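Long-range contact in secreted protein (Streptomyces lividans, PDB 4UNM), which is a radical copper oxidase of the galactose oxidase family, required for glycan deposition at hyphal tips and for morphogenesis: residues A[313-318]-A[374-379]. Residues are numbered along the deposited sequence; the frame is centred on the assembly and turned at random.
Sequences FLMQNG and EKYMVI
Phe313 and Tyr376 meet where two neighbouring blades of the Kelch beta-propeller pack together. Their CA atoms lie 9.5 Å apart, and the backbones close to 7.2 Å between the CA atoms of Met315 and Glu374. Strand 312-314 begins one four-stranded sheet, and strand 375-379 is the second strand of the next. After the first strand the chain reverses in a type I beta turn from Met315 to Gly318.

Between the blades the rings of Phe313 and Tyr376 form an offset edge-to-face pair, with planes at 64°. The edge of Tyr376 is directed to the face of Phe313, and Tyr376 CE2 comes 3.5 Å from Phe313 CB. Phe321, on the strand paired with 312-314, also meets the tyrosine ring.

Glu374 reaches across to the turn. Its chain bends at CB-CG (chi2 -101°), which brings the carboxylate to the backbone of Gln316. Gln316 N donates to Glu374 OE2 over 2.8 Å, from above the carboxylate plane. Tyr376 OH donates to the other oxygen, Glu374 OE1, at 3.1 Å. An alanine in place of Glu374 is likely to leave Gln316 N without its acceptor and the tyrosine hydroxyl freer to turn. One water extends the link: it accepts from Asn317 N and donates to Glu374 OE2 over 2.7 Å.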
ATOM      1  N   PHE A 313       0.778  10.832  -3.876  1.00 14.70           N
ATOM      2  CA  PHE A 313       0.126  11.755  -2.909  1.00 15.27           C
ATOM      3  C   PHE A 313      -0.217  13.082  -3.569  1.00 16.74           C
ATOM      4  O   PHE A 313       0.610  13.659  -4.265  1.00 17.42           O
ATOM      5  CB  PHE A 313       1.066  12.025  -1.742  1.00 15.51           C
ATOM      6  CG  PHE A 313       1.300  10.861  -0.862  1.00 16.94           C
ATOM      7  CD1 PHE A 313       2.241   9.889  -1.195  1.00 18.16           C
ATOM      8  CD2 PHE A 313       0.600  10.732   0.342  1.00 18.52           C
ATOM      9  CE1 PHE A 313       2.468   8.815  -0.352  1.00 17.49           C
ATOM     10  CE2 PHE A 313       0.827   9.657   1.178  1.00 18.33           C
ATOM     11  CZ  PHE A 313       1.744   8.696   0.827  1.00 18.47           C
ATOM     12  N   LEU A 314      -1.401  13.599  -3.311  1.00 16.12           N
ATOM     13  CA  LEU A 314      -1.798  14.932  -3.824  1.00 17.41           C
ATOM     14  C   LEU A 314      -1.042  15.995  -3.051  1.00 17.58           C
ATOM     15  O   LEU A 314      -1.110  16.050  -1.800  1.00 18.07           O
ATOM     16  CB  LEU A 314      -3.309  15.146  -3.663  1.00 17.48           C
ATOM     17  CG  LEU A 314      -3.859  16.472  -4.227  1.00 18.14           C
ATOM     18  CD1 LEU A 314      -3.584  16.621  -5.725  1.00 19.41           C
ATOM     19  CD2 LEU A 314      -5.332  16.601  -3.922  1.00 19.20           C
ATOM     20  N   MET A 315      -0.338  16.851  -3.786  1.00 17.96           N
ATOM     21  CA  MET A 315       0.412  17.991  -3.226  1.00 18.96           C
ATOM     22  C   MET A 315      -0.451  19.242  -3.230  1.00 19.71           C
ATOM     23  O   MET A 315      -1.475  19.289  -3.887  1.00 19.33           O
ATOM     24  CB  MET A 315       1.647  18.281  -4.084  1.00 20.60           C
ATOM     25  CG  MET A 315       2.642  17.119  -4.164  1.00 22.38           C
ATOM     26  SD  MET A 315       3.764  17.263  -5.597  1.00 24.30           S
ATOM     27  CE  MET A 315       4.534  18.847  -5.231  1.00 25.58           C
ATOM     28  N   GLN A 316      -0.031  20.260  -2.491  1.00 21.49           N
ATOM     29  CA  GLN A 316      -0.900  21.457  -2.327  1.00 23.52           C
ATOM     30  C   GLN A 316      -1.022  22.280  -3.601  1.00 24.00           C
ATOM     31  O   GLN A 316      -1.980  23.026  -3.769  1.00 24.77           O
ATOM     32  CB  GLN A 316      -0.363  22.324  -1.181  1.00 26.16           C
ATOM     33  CG  GLN A 316      -0.635  21.700   0.163  1.00 27.68           C
ATOM     34  CD  GLN A 316       0.100  22.369   1.302  1.00 30.87           C
ATOM     35  OE1 GLN A 316       1.012  21.802   1.903  1.00 30.80           O
ATOM     36  NE2 GLN A 316      -0.331  23.540   1.645  1.00 30.97           N
ATOM     37  N   ASN A 317      -0.091  22.099  -4.530  1.00 24.57           N
ATOM     38  CA  ASN A 317      -0.242  22.680  -5.867  1.00 26.06           C
ATOM     39  C   ASN A 317      -1.018  21.844  -6.870  1.00 25.07           C
ATOM     40  O   ASN A 317      -1.117  22.212  -8.055  1.00 23.32           O
ATOM     41  CB  ASN A 317       1.123  23.064  -6.406  1.00 25.43           C
ATOM     42  CG  ASN A 317       1.952  21.869  -6.784  1.00 26.92           C
ATOM     43  OD1 ASN A 317       1.525  20.688  -6.623  1.00 24.42           O
ATOM     44  ND2 ASN A 317       3.157  22.141  -7.251  1.00 26.15           N
ATOM     45  N   GLY A 318      -1.604  20.736  -6.403  1.00 22.72           N
ATOM     46  CA  GLY A 318      -2.446  19.900  -7.256  1.00 22.74           C
ATOM     47  C   GLY A 318      -1.700  18.846  -8.108  1.00 20.17           C
ATOM     48  O   GLY A 318      -2.341  18.065  -8.795  1.00 21.36           O
ATOM     49  N   GLU A 374       4.481  19.690   3.583  1.00 22.10           N
ATOM     50  CA  GLU A 374       4.834  18.922   2.388  1.00 23.05           C
ATOM     51  C   GLU A 374       6.171  18.199   2.492  1.00 21.17           C
ATOM     52  O   GLU A 374       6.942  18.179   1.540  1.00 21.03           O
ATOM     53  CB  GLU A 374       4.801  19.830   1.166  1.00 26.32           C
ATOM     54  CG  GLU A 374       3.414  20.291   0.817  1.00 31.83           C
ATOM     55  CD  GLU A 374       2.811  19.505  -0.359  1.00 35.65           C
ATOM     56  OE1 GLU A 374       2.580  18.220  -0.293  1.00 31.11           O
ATOM     57  OE2 GLU A 374       2.572  20.209  -1.352  1.00 32.92           O
ATOM     58  N   LYS A 375       6.427  17.565   3.632  1.00 22.27           N
ATOM     59  CA  LYS A 375       7.571  16.717   3.802  1.00 20.81           C
ATOM     60  C   LYS A 375       7.159  15.258   3.799  1.00 20.85           C
ATOM     61  O   LYS A 375       6.278  14.860   4.556  1.00 21.09           O
ATOM     62  CB  LYS A 375       8.289  17.009   5.101  1.00 24.80           C
ATOM     63  CG  LYS A 375       9.024  18.336   5.176  1.00 27.73           C
ATOM     64  CD  LYS A 375      10.016  18.210   6.329  1.00 29.39           C
ATOM     65  CE  LYS A 375      10.420  19.537   6.895  1.00 33.56           C
ATOM     66  NZ  LYS A 375      11.251  19.279   8.104  1.00 32.68           N
ATOM     67  N   TYR A 376       7.809  14.481   2.943  1.00 18.83           N
ATOM     68  CA  TYR A 376       7.576  13.038   2.762  1.00 17.95           C
ATOM     69  C   TYR A 376       8.735  12.234   3.239  1.00 20.01           C
ATOM     70  O   TYR A 376       9.898  12.552   2.956  1.00 23.67           O
ATOM     71  CB  TYR A 376       7.331  12.766   1.279  1.00 17.53           C
ATOM     72  CG  TYR A 376       6.082  13.400   0.777  1.00 18.25           C
ATOM     73  CD1 TYR A 376       6.044  14.732   0.387  1.00 17.82           C
ATOM     74  CD2 TYR A 376       4.886  12.670   0.731  1.00 17.50           C
ATOM     75  CE1 TYR A 376       4.868  15.300  -0.076  1.00 18.84           C
ATOM     76  CE2 TYR A 376       3.717  13.245   0.277  1.00 18.50           C
ATOM     77  CZ  TYR A 376       3.697  14.562  -0.090  1.00 17.65           C
ATOM     78  OH  TYR A 376       2.527  15.127  -0.559  1.00 21.42           O
ATOM     79  N   MET A 377       8.456  11.157   3.954  1.00 17.75           N
ATOM     80  CA  MET A 377       9.469  10.268   4.396  1.00 18.01           C
ATOM     81  C   MET A 377       9.281   8.881   3.795  1.00 18.67           C
ATOM     82  O   MET A 377       8.184   8.318   3.867  1.00 17.20           O
ATOM     83  CB  MET A 377       9.419  10.150   5.916  1.00 20.98           C
ATOM     84  CG  MET A 377      10.431   9.155   6.469  1.00 23.61           C
ATOM     85  SD  MET A 377      10.602   9.181   8.274  1.00 31.96           S
ATOM     86  CE  MET A 377       9.043   8.555   8.790  1.00 29.14           C
ATOM     87  N   VAL A 378      10.353   8.340   3.214  1.00 17.64           N
ATOM     88  CA  VAL A 378      10.410   6.965   2.685  1.00 17.12           C
ATOM     89  C   VAL A 378      11.209   6.095   3.619  1.00 17.36           C
ATOM     90  O   VAL A 378      12.318   6.450   4.039  1.00 19.03           O
ATOM     91  CB  VAL A 378      10.976   6.944   1.254  1.00 17.21           C
ATOM     92  CG1 VAL A 378      11.141   5.517   0.730  1.00 17.62           C
ATOM     93  CG2 VAL A 378      10.106   7.769   0.321  1.00 18.39           C
ATOM     94  N   ILE A 379      10.626   4.987   4.033  1.00 16.53           N
ATOM     95  CA  ILE A 379      11.172   4.164   5.091  1.00 18.22           C
ATOM     96  C   ILE A 379      11.460   2.728   4.626  1.00 18.17           C
ATOM     97  O   ILE A 379      10.558   2.019   4.144  1.00 16.95           O
ATOM     98  CB  ILE A 379      10.207   4.046   6.281  1.00 18.29           C
ATOM     99  CG1 ILE A 379       9.743   5.396   6.777  1.00 20.04           C
ATOM    100  CG2 ILE A 379      10.836   3.245   7.422  1.00 19.73           C
ATOM    101  CD1 ILE A 379       8.416   5.299   7.509  1.00 20.31           C
TER
HETATM  102  O   HOH W   1       2.788  21.850  -3.469  1.00 26.76           O